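Local coordinates for CELL division control protein 6 (Pyrobaculum aerophilum, PDB 1FNN), which binds ADP and magnesium through an AAA+ ATPase module and is probably involved in regulating DNA replication, at residues N35-P40 / T72-V77; F276-E281 / G369-D374; E290-L295 / K382-E387. All blocks are in the same frame, centred on the assembly; numbering follows the deposited sequence.

Overall arrangement
Interaction 1 belongs to the AAA+ ATPase module: it ties the end of helix 23-38 to the start of strand 75-80, an outermost strand of the five-stranded parallel sheet. Interactions 2 and 3 come later in the chain, on the opposite side of its centre, and involve the C-terminal winged-helix region. Their centres lie about 50 and 63 Å from that of interaction 1. They are about 14 Å apart between centres: the loop just before helix 373-387 serves interaction 2, and the helix's later turns serve interaction 3. Their segments alternate along the chain, and a salt bridge from Glu280 to Lys382 joins them. The C-terminal helix and the loop leading into it are thus held by two adjoining contacts.

Interaction 1: residues N35-P40 / T72-V77; sequences NWLRNP and TTARFV
With its OG1 anti to the backbone N (chi1 -174°), Thr72 meets the carbonyl of Leu37, while chi1 of -173° sets Trp36 CG anti to its N, and the far corner of the ring, CZ3, reaches Ala74. The contact joins the C-terminal end of helix 23-38 to the turn leading into strand 75-80, an outermost strand of the parallel AAA+ sheet. Thr72 OG1 donates to Leu37 O at 2.6 Å, tilted slightly from the carbonyl plane. The same hydroxyl accepts from Ala74 N at 3.0 Å in an ST turn, so its donor and acceptor roles are both used and the turn is fixed against the helix end. Beside this polar link, Ala74 CB lies 3.9 Å from both Trp36 CZ3 and Leu37 CD2. Pro40 CB lies over the centre of one face of the Trp36 ring, 3.8 Å above its plane, and Leu37 CD2 sits at the ring's edge. The indole NE1 donates to Phe158 O, and Leu37 also packs on Leu64 and Tyr68 of helix 57-68. A water adds a second bridge, giving a hydrogen bond to Leu37 O at 2.9 Å and accepting one from Thr73 N at 3.0 Å.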
ATOM      1  N   ASN A  35      -6.378 -11.348 -25.240  1.00 38.58           N
ATOM      2  CA  ASN A  35      -6.827 -12.186 -26.359  1.00 42.02           C
ATOM      3  C   ASN A  35      -7.868 -13.199 -25.882  1.00 39.92           C
ATOM      4  O   ASN A  35      -8.862 -13.451 -26.555  1.00 40.64           O
ATOM      5  CB  ASN A  35      -5.649 -12.907 -27.018  1.00 39.20           C
ATOM      6  CG  ASN A  35      -4.851 -11.967 -27.914  1.00 37.33           C
ATOM      7  OD1 ASN A  35      -5.349 -10.915 -28.325  1.00 36.61           O
ATOM      8  ND2 ASN A  35      -3.613 -12.356 -28.211  1.00 38.18           N
ATOM      9  N   TRP A  36      -7.572 -13.866 -24.770  1.00 38.51           N
ATOM     10  CA  TRP A  36      -8.510 -14.838 -24.215  1.00 39.98           C
ATOM     11  C   TRP A  36      -9.834 -14.200 -23.799  1.00 37.96           C
ATOM     12  O   TRP A  36     -10.877 -14.778 -24.140  1.00 35.83           O
ATOM     13  CB  TRP A  36      -7.919 -15.595 -23.072  1.00 31.94           C
ATOM     14  CG  TRP A  36      -8.653 -16.751 -22.458  1.00 39.79           C
ATOM     15  CD1 TRP A  36      -8.476 -18.055 -22.780  1.00 38.13           C
ATOM     16  CD2 TRP A  36      -9.665 -16.742 -21.429  1.00 41.28           C
ATOM     17  NE1 TRP A  36      -9.306 -18.847 -22.026  1.00 39.12           N
ATOM     18  CE2 TRP A  36     -10.045 -18.079 -21.192  1.00 35.20           C
ATOM     19  CE3 TRP A  36     -10.277 -15.722 -20.696  1.00 34.31           C
ATOM     20  CZ2 TRP A  36     -11.006 -18.445 -20.255  1.00 32.23           C
ATOM     21  CZ3 TRP A  36     -11.237 -16.088 -19.761  1.00 34.59           C
ATOM     22  CH2 TRP A  36     -11.593 -17.407 -19.546  1.00 35.33           C
ATOM     23  N   LEU A  37      -9.803 -12.984 -23.219  1.00 37.00           N
ATOM     24  CA  LEU A  37     -11.091 -12.351 -22.881  1.00 38.47           C
ATOM     25  C   LEU A  37     -11.923 -12.032 -24.127  1.00 40.38           C
ATOM     26  O   LEU A  37     -13.179 -12.056 -24.109  1.00 35.98           O
ATOM     27  CB  LEU A  37     -10.801 -11.090 -22.052  1.00 32.56           C
ATOM     28  CG  LEU A  37     -10.295 -11.415 -20.614  1.00 31.03           C
ATOM     29  CD1 LEU A  37      -9.857 -10.110 -19.924  1.00 35.66           C
ATOM     30  CD2 LEU A  37     -11.411 -12.094 -19.828  1.00 29.73           C
ATOM     31  N   ARG A  38     -11.243 -11.613 -25.193  1.00 36.67           N
ATOM     32  CA  ARG A  38     -11.973 -11.306 -26.451  1.00 42.24           C
ATOM     33  C   ARG A  38     -12.520 -12.586 -27.086  1.00 40.70           C
ATOM     34  O   ARG A  38     -13.583 -12.552 -27.713  1.00 45.85           O
ATOM     35  CB  ARG A  38     -11.093 -10.527 -27.418  1.00 40.99           C
ATOM     36  CG  ARG A  38     -10.889  -9.051 -27.070  1.00 45.15           C
ATOM     37  CD  ARG A  38     -10.062  -8.337 -28.160  1.00 45.33           C
ATOM     38  NE  ARG A  38      -8.646  -8.762 -28.001  1.00 47.54           N
ATOM     39  CZ  ARG A  38      -7.819  -8.114 -27.165  1.00 48.26           C
ATOM     40  NH1 ARG A  38      -8.225  -7.071 -26.454  1.00 41.34           N
ATOM     41  NH2 ARG A  38      -6.552  -8.496 -27.021  1.00 44.19           N
ATOM     42  N   ASN A  39     -11.805 -13.698 -27.068  1.00 37.90           N
ATOM     43  CA  ASN A  39     -12.159 -14.971 -27.646  1.00 43.39           C
ATOM     44  C   ASN A  39     -11.647 -16.122 -26.806  1.00 37.44           C
ATOM     45  O   ASN A  39     -10.686 -16.855 -27.106  1.00 41.80           O
ATOM     46  CB  ASN A  39     -11.582 -15.189 -29.058  1.00 57.17           C
ATOM     47  CG  ASN A  39     -12.064 -14.211 -30.104  1.00 68.34           C
ATOM     48  OD1 ASN A  39     -13.267 -14.082 -30.360  1.00 75.38           O
ATOM     49  ND2 ASN A  39     -11.124 -13.503 -30.723  1.00 73.44           N
ATOM     50  N   PRO A  40     -12.360 -16.455 -25.731  1.00 38.12           N
ATOM     51  CA  PRO A  40     -11.919 -17.424 -24.763  1.00 36.60           C
ATOM     52  C   PRO A  40     -11.952 -18.878 -25.170  1.00 42.70           C
ATOM     53  O   PRO A  40     -12.779 -19.308 -25.977  1.00 44.36           O
ATOM     54  CB  PRO A  40     -12.907 -17.282 -23.588  1.00 37.57           C
ATOM     55  CG  PRO A  40     -14.124 -16.660 -24.219  1.00 34.80           C
ATOM     56  CD  PRO A  40     -13.574 -15.722 -25.272  1.00 34.90           C
ATOM     57  N   THR A  72     -16.459  -8.918 -23.142  1.00 37.87           N
ATOM     58  CA  THR A  72     -16.145 -10.320 -22.985  1.00 37.58           C
ATOM     59  C   THR A  72     -17.377 -11.115 -22.548  1.00 41.55           C
ATOM     60  O   THR A  72     -18.218 -10.604 -21.812  1.00 38.19           O
ATOM     61  CB  THR A  72     -14.990 -10.524 -21.963  1.00 34.21           C
ATOM     62  OG1 THR A  72     -14.602 -11.897 -21.937  1.00 33.53           O
ATOM     63  CG2 THR A  72     -15.349 -10.123 -20.525  1.00 34.03           C
ATOM     64  N   THR A  73     -17.350 -12.420 -22.818  1.00 38.84           N
ATOM     65  CA  THR A  73     -18.409 -13.284 -22.315  1.00 39.53           C
ATOM     66  C   THR A  73     -17.948 -13.913 -21.022  1.00 36.94           C
ATOM     67  O   THR A  73     -18.675 -14.699 -20.433  1.00 38.52           O
ATOM     68  CB  THR A  73     -18.702 -14.407 -23.347  1.00 43.55           C
ATOM     69  OG1 THR A  73     -17.459 -15.078 -23.614  1.00 43.03           O
ATOM     70  CG2 THR A  73     -19.216 -13.777 -24.630  1.00 40.19           C
ATOM     71  N   ALA A  74     -16.655 -13.740 -20.652  1.00 32.62           N
ATOM     72  CA  ALA A  74     -16.162 -14.424 -19.482  1.00 32.16           C
ATOM     73  C   ALA A  74     -16.826 -13.892 -18.221  1.00 34.53           C
ATOM     74  O   ALA A  74     -17.091 -12.676 -18.200  1.00 33.19           O
ATOM     75  CB  ALA A  74     -14.636 -14.231 -19.347  1.00 34.85           C
ATOM     76  N   ARG A  75     -16.877 -14.711 -17.196  1.00 33.74           N
ATOM     77  CA  ARG A  75     -17.428 -14.246 -15.907  1.00 34.18           C
ATOM     78  C   ARG A  75     -16.283 -13.970 -14.917  1.00 35.04           C
ATOM     79  O   ARG A  75     -15.427 -14.850 -14.769  1.00 31.20           O
ATOM     80  CB  ARG A  75     -18.258 -15.383 -15.276  1.00 36.60           C
ATOM     81  CG  ARG A  75     -19.238 -15.971 -16.305  1.00 41.29           C
ATOM     82  CD  ARG A  75     -20.466 -15.103 -16.439  1.00 51.29           C
ATOM     83  NE  ARG A  75     -21.536 -15.930 -17.031  1.00 66.69           N
ATOM     84  CZ  ARG A  75     -22.611 -16.452 -16.446  1.00 56.67           C
ATOM     85  NH1 ARG A  75     -22.874 -16.281 -15.169  1.00 51.30           N
ATOM     86  NH2 ARG A  75     -23.418 -17.162 -17.224  1.00 61.61           N
ATOM     87  N   PHE A  76     -16.254 -12.811 -14.285  1.00 31.74           N
ATOM     88  CA  PHE A  76     -15.179 -12.478 -13.355  1.00 34.64           C
ATOM     89  C   PHE A  76     -15.546 -12.989 -11.962  1.00 35.16           C
ATOM     90  O   PHE A  76     -16.607 -12.596 -11.474  1.00 34.05           O
ATOM     91  CB  PHE A  76     -15.103 -10.953 -13.276  1.00 37.15           C
ATOM     92  CG  PHE A  76     -14.061 -10.371 -12.363  1.00 37.44           C
ATOM     93  CD1 PHE A  76     -12.748 -10.793 -12.392  1.00 43.72           C
ATOM     94  CD2 PHE A  76     -14.411  -9.375 -11.475  1.00 40.59           C
ATOM     95  CE1 PHE A  76     -11.802 -10.226 -11.539  1.00 49.48           C
ATOM     96  CE2 PHE A  76     -13.480  -8.809 -10.626  1.00 41.37           C
ATOM     97  CZ  PHE A  76     -12.162  -9.230 -10.651  1.00 37.23           C
ATOM     98  N   VAL A  77     -14.850 -13.978 -11.467  1.00 31.88           N
ATOM     99  CA  VAL A  77     -15.137 -14.636 -10.209  1.00 33.63           C
ATOM    100  C   VAL A  77     -14.020 -14.305  -9.205  1.00 34.60           C
ATOM    101  O   VAL A  77     -12.897 -14.810  -9.288  1.00 34.88           O
ATOM    102  CB  VAL A  77     -15.313 -16.154 -10.415  1.00 29.46           C
ATOM    103  CG1 VAL A  77     -15.543 -16.793  -9.042  1.00 32.90           C
ATOM    104  CG2 VAL A  77     -16.547 -16.462 -11.309  1.00 32.92           C
TER
HETATM  105  O   HOH W   1     -15.705 -12.903 -25.249  1.00 45.77           O

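Interaction 2: residues F276-E281 / G369-D374; sequences FGISEE and GTEPLD
Ile278 lies obliquely across the side chain of Glu371 and at about a right angle to that of Thr370. Its CG1 is anti to the carbonyl carbon (chi1 -74°), which sets that atom between the two: Ile278 CG1 is 3.6 Å from both Thr370 OG1 and Glu371 CG. At the end of the branch, Ile278 CD1 is 3.5 Å from Glu371 CG. Glu371 is bent at chi2 (-74°), and its aliphatic part packs against the isoleucine. Its OE2 is modelled improbably close to Ile278 N, so the place of that oxygen is doubtful. The other oxygen, OE1, forms a salt bridge with Lys272 of helix 264-274.

Water also links the two loops, which precede helices 280-285 and 373-387 at the winged-helix domain. One molecule lies 2.7 Å from Thr370 O and 3.3 Å from Phe276 O, within donating reach of both carbonyls. Ile278 also packs on Leu376 of helix 373-387 and on Ile347. An alanine here keeps CB beside Glu371 CG but loses CG1 and CD1, and would probably open a gap by Thr370 OG1 and leave the glutamate's methylenes less well packed. The chemistry is therefore mixed: an apolar branch packs across the methylene part of an acid, whose charge is probably balanced by Lys272, while a water bridges the neighbouring carbonyls of Phe276 and Thr370.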
ATOM      1  N   PHE A 276       3.786   3.194  13.886  1.00 59.93           N
ATOM      2  CA  PHE A 276       4.670   3.403  15.039  1.00 69.03           C
ATOM      3  C   PHE A 276       5.168   4.858  15.017  1.00 67.93           C
ATOM      4  O   PHE A 276       5.679   5.304  13.985  1.00 70.35           O
ATOM      5  CB  PHE A 276       5.930   2.561  14.977  1.00 81.70           C
ATOM      6  CG  PHE A 276       5.885   1.095  15.240  1.00 89.66           C
ATOM      7  CD1 PHE A 276       5.774   0.182  14.202  1.00 92.73           C
ATOM      8  CD2 PHE A 276       5.956   0.617  16.541  1.00 93.48           C
ATOM      9  CE1 PHE A 276       5.734  -1.175  14.457  1.00 94.17           C
ATOM     10  CE2 PHE A 276       5.916  -0.743  16.800  1.00 95.01           C
ATOM     11  CZ  PHE A 276       5.805  -1.639  15.756  1.00 94.27           C
ATOM     12  N   GLY A 277       5.007   5.571  16.122  1.00 70.28           N
ATOM     13  CA  GLY A 277       5.545   6.941  16.177  1.00 65.68           C
ATOM     14  C   GLY A 277       7.046   6.860  16.445  1.00 62.38           C
ATOM     15  O   GLY A 277       7.720   5.953  15.955  1.00 63.13           O
ATOM     16  N   ILE A 278       7.574   7.784  17.257  1.00 58.90           N
ATOM     17  CA  ILE A 278       9.030   7.755  17.509  1.00 55.68           C
ATOM     18  C   ILE A 278       9.307   7.066  18.838  1.00 53.93           C
ATOM     19  O   ILE A 278       8.723   7.395  19.860  1.00 49.93           O
ATOM     20  CB  ILE A 278       9.635   9.163  17.409  1.00 48.98           C
ATOM     21  CG1 ILE A 278       9.729   9.605  15.926  1.00 41.68           C
ATOM     22  CG2 ILE A 278      11.022   9.177  18.050  1.00 52.07           C
ATOM     23  CD1 ILE A 278       9.784  11.123  15.794  1.00 41.88           C
ATOM     24  N   SER A 279      10.180   6.070  18.839  1.00 56.81           N
ATOM     25  CA  SER A 279      10.502   5.348  20.075  1.00 58.67           C
ATOM     26  C   SER A 279      11.275   6.195  21.081  1.00 53.62           C
ATOM     27  O   SER A 279      12.346   6.737  20.776  1.00 48.88           O
ATOM     28  CB  SER A 279      11.319   4.106  19.706  1.00 61.17           C
ATOM     29  OG  SER A 279      12.138   3.730  20.797  1.00 74.57           O
ATOM     30  N   GLU A 280      10.904   6.122  22.366  1.00 52.97           N
ATOM     31  CA  GLU A 280      11.688   6.808  23.396  1.00 50.28           C
ATOM     32  C   GLU A 280      13.061   6.141  23.517  1.00 49.02           C
ATOM     33  O   GLU A 280      14.068   6.804  23.763  1.00 44.58           O
ATOM     34  CB  GLU A 280      11.009   6.846  24.761  1.00 54.53           C
ATOM     35  CG  GLU A 280      11.833   7.632  25.780  1.00 57.43           C
ATOM     36  CD  GLU A 280      11.017   8.179  26.932  1.00 65.96           C
ATOM     37  OE1 GLU A 280       9.797   8.403  26.761  1.00 69.04           O
ATOM     38  OE2 GLU A 280      11.596   8.386  28.015  1.00 64.41           O
ATOM     39  N   GLU A 281      13.118   4.838  23.273  1.00 46.60           N
ATOM     40  CA  GLU A 281      14.338   4.070  23.319  1.00 53.55           C
ATOM     41  C   GLU A 281      15.365   4.590  22.310  1.00 50.29           C
ATOM     42  O   GLU A 281      16.547   4.671  22.644  1.00 49.99           O
ATOM     43  CB  GLU A 281      14.060   2.600  23.003  1.00 66.82           C
ATOM     44  CG  GLU A 281      13.146   1.874  23.970  1.00 88.76           C
ATOM     45  CD  GLU A 281      12.882   0.436  23.540  1.00 95.83           C
ATOM     46  OE1 GLU A 281      13.436   0.027  22.492  1.00 99.51           O
ATOM     47  OE2 GLU A 281      12.130  -0.271  24.247  1.00100.50           O
ATOM     48  N   GLY A 369       7.247  14.008  10.370  1.00 38.94           N
ATOM     49  CA  GLY A 369       5.846  13.682  10.025  1.00 38.73           C
ATOM     50  C   GLY A 369       5.227  12.603  10.891  1.00 38.36           C
ATOM     51  O   GLY A 369       3.992  12.406  10.785  1.00 37.39           O
ATOM     52  N   THR A 370       6.038  11.890  11.678  1.00 34.06           N
ATOM     53  CA  THR A 370       5.496  10.748  12.409  1.00 33.26           C
ATOM     54  C   THR A 370       5.091  10.943  13.861  1.00 38.45           C
ATOM     55  O   THR A 370       4.581   9.979  14.462  1.00 38.13           O
ATOM     56  CB  THR A 370       6.424   9.525  12.274  1.00 40.00           C
ATOM     57  OG1 THR A 370       7.687   9.762  12.964  1.00 41.19           O
ATOM     58  CG2 THR A 370       6.686   9.289  10.784  1.00 36.71           C
ATOM     59  N   GLU A 371       5.311  12.119  14.443  1.00 36.88           N
ATOM     60  CA  GLU A 371       4.960  12.335  15.841  1.00 38.54           C
ATOM     61  C   GLU A 371       4.503  13.742  16.136  1.00 34.24           C
ATOM     62  O   GLU A 371       5.154  14.684  15.655  1.00 37.94           O
ATOM     63  CB  GLU A 371       6.250  12.187  16.688  1.00 45.48           C
ATOM     64  CG  GLU A 371       6.561  10.794  17.100  1.00 47.99           C
ATOM     65  CD  GLU A 371       5.733  10.163  18.188  1.00 48.69           C
ATOM     66  OE1 GLU A 371       4.943  10.801  18.899  1.00 47.60           O
ATOM     67  OE2 GLU A 371       5.920   8.921  18.310  1.00 59.07           O
ATOM     68  N   PRO A 372       3.413  13.922  16.861  1.00 37.26           N
ATOM     69  CA  PRO A 372       2.887  15.241  17.195  1.00 35.21           C
ATOM     70  C   PRO A 372       3.993  15.991  17.966  1.00 39.28           C
ATOM     71  O   PRO A 372       4.707  15.332  18.734  1.00 37.29           O
ATOM     72  CB  PRO A 372       1.681  14.938  18.058  1.00 41.49           C
ATOM     73  CG  PRO A 372       1.214  13.586  17.559  1.00 39.50           C
ATOM     74  CD  PRO A 372       2.524  12.830  17.336  1.00 39.68           C
ATOM     75  N   LEU A 373       4.226  17.241  17.653  1.00 37.74           N
ATOM     76  CA  LEU A 373       5.393  17.952  18.193  1.00 41.44           C
ATOM     77  C   LEU A 373       5.348  18.306  19.666  1.00 45.03           C
ATOM     78  O   LEU A 373       6.417  18.325  20.343  1.00 41.51           O
ATOM     79  CB  LEU A 373       5.601  19.209  17.361  1.00 35.31           C
ATOM     80  CG  LEU A 373       5.833  18.979  15.870  1.00 41.37           C
ATOM     81  CD1 LEU A 373       6.030  20.312  15.182  1.00 39.68           C
ATOM     82  CD2 LEU A 373       7.023  18.041  15.650  1.00 39.93           C
ATOM     83  N   ASP A 374       4.161  18.395  20.267  1.00 39.74           N
ATOM     84  CA  ASP A 374       4.070  18.783  21.671  1.00 43.74           C
ATOM     85  C   ASP A 374       4.578  17.650  22.539  1.00 41.85           C
ATOM     86  O   ASP A 374       5.468  17.875  23.384  1.00 44.71           O
ATOM     87  CB  ASP A 374       2.687  19.250  22.151  1.00 45.38           C
ATOM     88  CG  ASP A 374       2.382  20.617  21.583  1.00 52.11           C
ATOM     89  OD1 ASP A 374       3.237  21.238  20.926  1.00 58.36           O
ATOM     90  OD2 ASP A 374       1.256  21.109  21.790  1.00 71.60           O
TER
HETATM   91  O   HOH W   2       3.597   7.756  13.363  1.00 44.27           O
HETATM   92  O   HOH W   3       8.781   7.607  13.157  1.00 55.96           O

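Interaction 3: residues E290-L295 / K382-E387; sequences EKLFLL and KLIKEE
Helices 290-295 and 382-387 run roughly antiparallel, their axes 146° apart in direction and 10.3 Å apart at closest approach, with Lys291 and Ile384 carrying the nearest pair of CA atoms. The packing sets the C-terminal helix 373-387 against helix 288-304 of the winged-helix domain. Ile384 is central to the apolar part. Its chi1 of -66° sets CG1 anti to the carbonyl carbon, facing Lys291 CB; CD1 beyond it touches two leucines, Ile384 CD1 meeting Leu295 CD2 at 3.8 Å and Leu292 CD2 at 3.9 Å. On the facing helix, Lys291 slides past Ile384 in the opposite direction, its CB 3.7 Å from Ile384 CG1. Farther out, the lysine crosses Leu383 at about a right angle, with Lys291 CE 3.6 Å from Leu383 CB. Leu292 and Leu295 also pack on Val321 of helix 311-324, continuing the apolar layer to a third helix. The buried lysine's ammonium is held chiefly by the carbonyl oxygens of Ile284 and Leu286, which accept its hydrogen bonds at the end of helix 280-285 and just beyond. The bend at chi4 (75°) places NZ for these partners, and a weak salt bridge is added from the exposed Glu387, Lys291 NZ to Glu387 OE1 at 3.5 Å.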
ATOM      1  N   GLU A 290      22.915  15.902  19.177  1.00 33.36           N
ATOM      2  CA  GLU A 290      21.901  15.400  18.243  1.00 36.36           C
ATOM      3  C   GLU A 290      20.511  15.550  18.858  1.00 33.17           C
ATOM      4  O   GLU A 290      19.555  15.871  18.149  1.00 30.85           O
ATOM      5  CB  GLU A 290      22.175  13.945  17.873  1.00 30.51           C
ATOM      6  CG  GLU A 290      21.193  13.367  16.827  1.00 34.88           C
ATOM      7  CD  GLU A 290      21.681  12.067  16.226  1.00 48.94           C
ATOM      8  OE1 GLU A 290      20.890  11.365  15.557  1.00 40.94           O
ATOM      9  OE2 GLU A 290      22.872  11.695  16.395  1.00 39.13           O
ATOM     10  N   LYS A 291      20.340  15.315  20.165  1.00 31.38           N
ATOM     11  CA  LYS A 291      19.145  15.651  20.902  1.00 36.32           C
ATOM     12  C   LYS A 291      18.816  17.130  20.833  1.00 35.28           C
ATOM     13  O   LYS A 291      17.688  17.538  20.559  1.00 31.87           O
ATOM     14  CB  LYS A 291      19.150  15.299  22.414  1.00 32.87           C
ATOM     15  CG  LYS A 291      19.199  13.782  22.666  1.00 33.20           C
ATOM     16  CD  LYS A 291      18.973  13.577  24.157  1.00 34.10           C
ATOM     17  CE  LYS A 291      18.734  12.176  24.616  1.00 34.97           C
ATOM     18  NZ  LYS A 291      19.976  11.354  24.646  1.00 46.88           N
ATOM     19  N   LEU A 292      19.787  18.003  21.057  1.00 30.14           N
ATOM     20  CA  LEU A 292      19.628  19.432  21.005  1.00 27.50           C
ATOM     21  C   LEU A 292      19.250  19.848  19.573  1.00 31.19           C
ATOM     22  O   LEU A 292      18.400  20.725  19.415  1.00 34.85           O
ATOM     23  CB  LEU A 292      20.959  20.151  21.412  1.00 30.90           C
ATOM     24  CG  LEU A 292      21.312  19.970  22.928  1.00 36.80           C
ATOM     25  CD1 LEU A 292      22.739  20.481  23.203  1.00 35.76           C
ATOM     26  CD2 LEU A 292      20.307  20.712  23.790  1.00 33.74           C
ATOM     27  N   PHE A 293      19.904  19.262  18.592  1.00 30.48           N
ATOM     28  CA  PHE A 293      19.566  19.588  17.204  1.00 29.35           C
ATOM     29  C   PHE A 293      18.116  19.082  16.889  1.00 30.74           C
ATOM     30  O   PHE A 293      17.404  19.842  16.254  1.00 33.57           O
ATOM     31  CB  PHE A 293      20.527  18.852  16.291  1.00 29.09           C
ATOM     32  CG  PHE A 293      20.417  19.335  14.854  1.00 28.06           C
ATOM     33  CD1 PHE A 293      20.531  20.659  14.532  1.00 33.70           C
ATOM     34  CD2 PHE A 293      20.191  18.389  13.860  1.00 34.51           C
ATOM     35  CE1 PHE A 293      20.430  21.101  13.217  1.00 35.62           C
ATOM     36  CE2 PHE A 293      20.086  18.816  12.532  1.00 38.55           C
ATOM     37  CZ  PHE A 293      20.205  20.162  12.220  1.00 37.53           C
ATOM     38  N   LEU A 294      17.737  17.909  17.376  1.00 30.99           N
ATOM     39  CA  LEU A 294      16.362  17.454  17.128  1.00 35.00           C
ATOM     40  C   LEU A 294      15.382  18.371  17.831  1.00 38.27           C
ATOM     41  O   LEU A 294      14.414  18.894  17.220  1.00 33.85           O
ATOM     42  CB  LEU A 294      16.197  16.003  17.585  1.00 35.64           C
ATOM     43  CG  LEU A 294      14.758  15.443  17.484  1.00 40.82           C
ATOM     44  CD1 LEU A 294      14.308  15.432  16.011  1.00 34.43           C
ATOM     45  CD2 LEU A 294      14.743  14.032  18.057  1.00 36.28           C
ATOM     46  N   LEU A 295      15.702  18.760  19.106  1.00 34.01           N
ATOM     47  CA  LEU A 295      14.896  19.781  19.755  1.00 34.70           C
ATOM     48  C   LEU A 295      14.805  21.037  18.925  1.00 35.05           C
ATOM     49  O   LEU A 295      13.723  21.677  18.814  1.00 37.62           O
ATOM     50  CB  LEU A 295      15.411  20.174  21.166  1.00 38.71           C
ATOM     51  CG  LEU A 295      14.618  21.201  21.945  1.00 37.26           C
ATOM     52  CD1 LEU A 295      13.119  20.808  22.003  1.00 40.09           C
ATOM     53  CD2 LEU A 295      15.123  21.256  23.396  1.00 38.37           C
ATOM     54  N   LYS A 382      12.751  16.369  28.375  1.00 39.80           N
ATOM     55  CA  LYS A 382      12.988  15.563  29.567  1.00 43.38           C
ATOM     56  C   LYS A 382      14.395  14.931  29.490  1.00 43.68           C
ATOM     57  O   LYS A 382      15.054  14.786  30.529  1.00 36.85           O
ATOM     58  CB  LYS A 382      11.968  14.454  29.721  1.00 41.67           C
ATOM     59  CG  LYS A 382      11.858  13.738  31.034  1.00 43.01           C
ATOM     60  CD  LYS A 382      11.764  12.232  30.936  1.00 55.28           C
ATOM     61  CE  LYS A 382      10.918  11.666  29.822  1.00 47.90           C
ATOM     62  NZ  LYS A 382      10.918  10.180  29.772  1.00 51.99           N
ATOM     63  N   LEU A 383      14.682  14.205  28.399  1.00 38.25           N
ATOM     64  CA  LEU A 383      15.948  13.521  28.238  1.00 38.51           C
ATOM     65  C   LEU A 383      17.146  14.469  28.274  1.00 34.63           C
ATOM     66  O   LEU A 383      18.159  14.094  28.849  1.00 36.76           O
ATOM     67  CB  LEU A 383      15.988  12.679  26.959  1.00 37.20           C
ATOM     68  CG  LEU A 383      14.862  11.622  26.883  1.00 43.19           C
ATOM     69  CD1 LEU A 383      14.834  11.009  25.471  1.00 40.70           C
ATOM     70  CD2 LEU A 383      15.024  10.525  27.915  1.00 41.67           C
ATOM     71  N   ILE A 384      17.070  15.618  27.641  1.00 36.55           N
ATOM     72  CA  ILE A 384      18.160  16.586  27.678  1.00 38.74           C
ATOM     73  C   ILE A 384      18.410  17.078  29.118  1.00 41.09           C
ATOM     74  O   ILE A 384      19.548  17.144  29.625  1.00 36.68           O
ATOM     75  CB  ILE A 384      17.848  17.752  26.771  1.00 35.45           C
ATOM     76  CG1 ILE A 384      17.820  17.227  25.300  1.00 32.07           C
ATOM     77  CG2 ILE A 384      18.871  18.877  26.974  1.00 37.01           C
ATOM     78  CD1 ILE A 384      17.348  18.318  24.372  1.00 28.73           C
ATOM     79  N   LYS A 385      17.328  17.393  29.808  1.00 36.12           N
ATOM     80  CA  LYS A 385      17.366  17.867  31.176  1.00 38.37           C
ATOM     81  C   LYS A 385      18.010  16.828  32.069  1.00 36.61           C
ATOM     82  O   LYS A 385      18.797  17.279  32.938  1.00 37.84           O
ATOM     83  CB  LYS A 385      15.997  18.290  31.747  1.00 36.80           C
ATOM     84  CG  LYS A 385      15.638  19.628  31.062  1.00 44.32           C
ATOM     85  CD  LYS A 385      14.308  20.166  31.586  1.00 54.12           C
ATOM     86  CE  LYS A 385      14.048  21.508  30.882  1.00 63.20           C
ATOM     87  NZ  LYS A 385      12.616  21.918  31.013  1.00 71.56           N
ATOM     88  N   GLU A 386      17.655  15.553  31.886  1.00 35.53           N
ATOM     89  CA  GLU A 386      18.278  14.546  32.715  1.00 37.04           C
ATOM     90  C   GLU A 386      19.778  14.454  32.442  1.00 40.94           C
ATOM     91  O   GLU A 386      20.577  14.121  33.336  1.00 36.02           O
ATOM     92  CB  GLU A 386      17.564  13.214  32.662  1.00 45.17           C
ATOM     93  CG  GLU A 386      17.868  12.121  31.703  1.00 69.73           C
ATOM     94  CD  GLU A 386      16.901  10.946  31.711  1.00 73.50           C
ATOM     95  OE1 GLU A 386      15.667  11.136  31.794  1.00 79.56           O
ATOM     96  OE2 GLU A 386      17.382   9.793  31.632  1.00 76.19           O
ATOM     97  N   GLU A 387      20.189  14.458  31.165  1.00 37.00           N
ATOM     98  CA  GLU A 387      21.626  14.321  30.850  1.00 38.18           C
ATOM     99  C   GLU A 387      22.362  15.536  31.398  1.00 36.64           C
ATOM    100  O   GLU A 387      23.522  15.427  31.841  1.00 36.49           O
ATOM    101  CB  GLU A 387      21.782  14.120  29.356  1.00 41.44           C
ATOM    102  CG  GLU A 387      23.069  14.291  28.598  1.00 52.98           C
ATOM    103  CD  GLU A 387      23.029  13.507  27.276  1.00 45.41           C
ATOM    104  OE1 GLU A 387      21.944  13.428  26.649  1.00 45.45           O
ATOM    105  OE2 GLU A 387      24.061  12.960  26.864  1.00 52.28           O
TER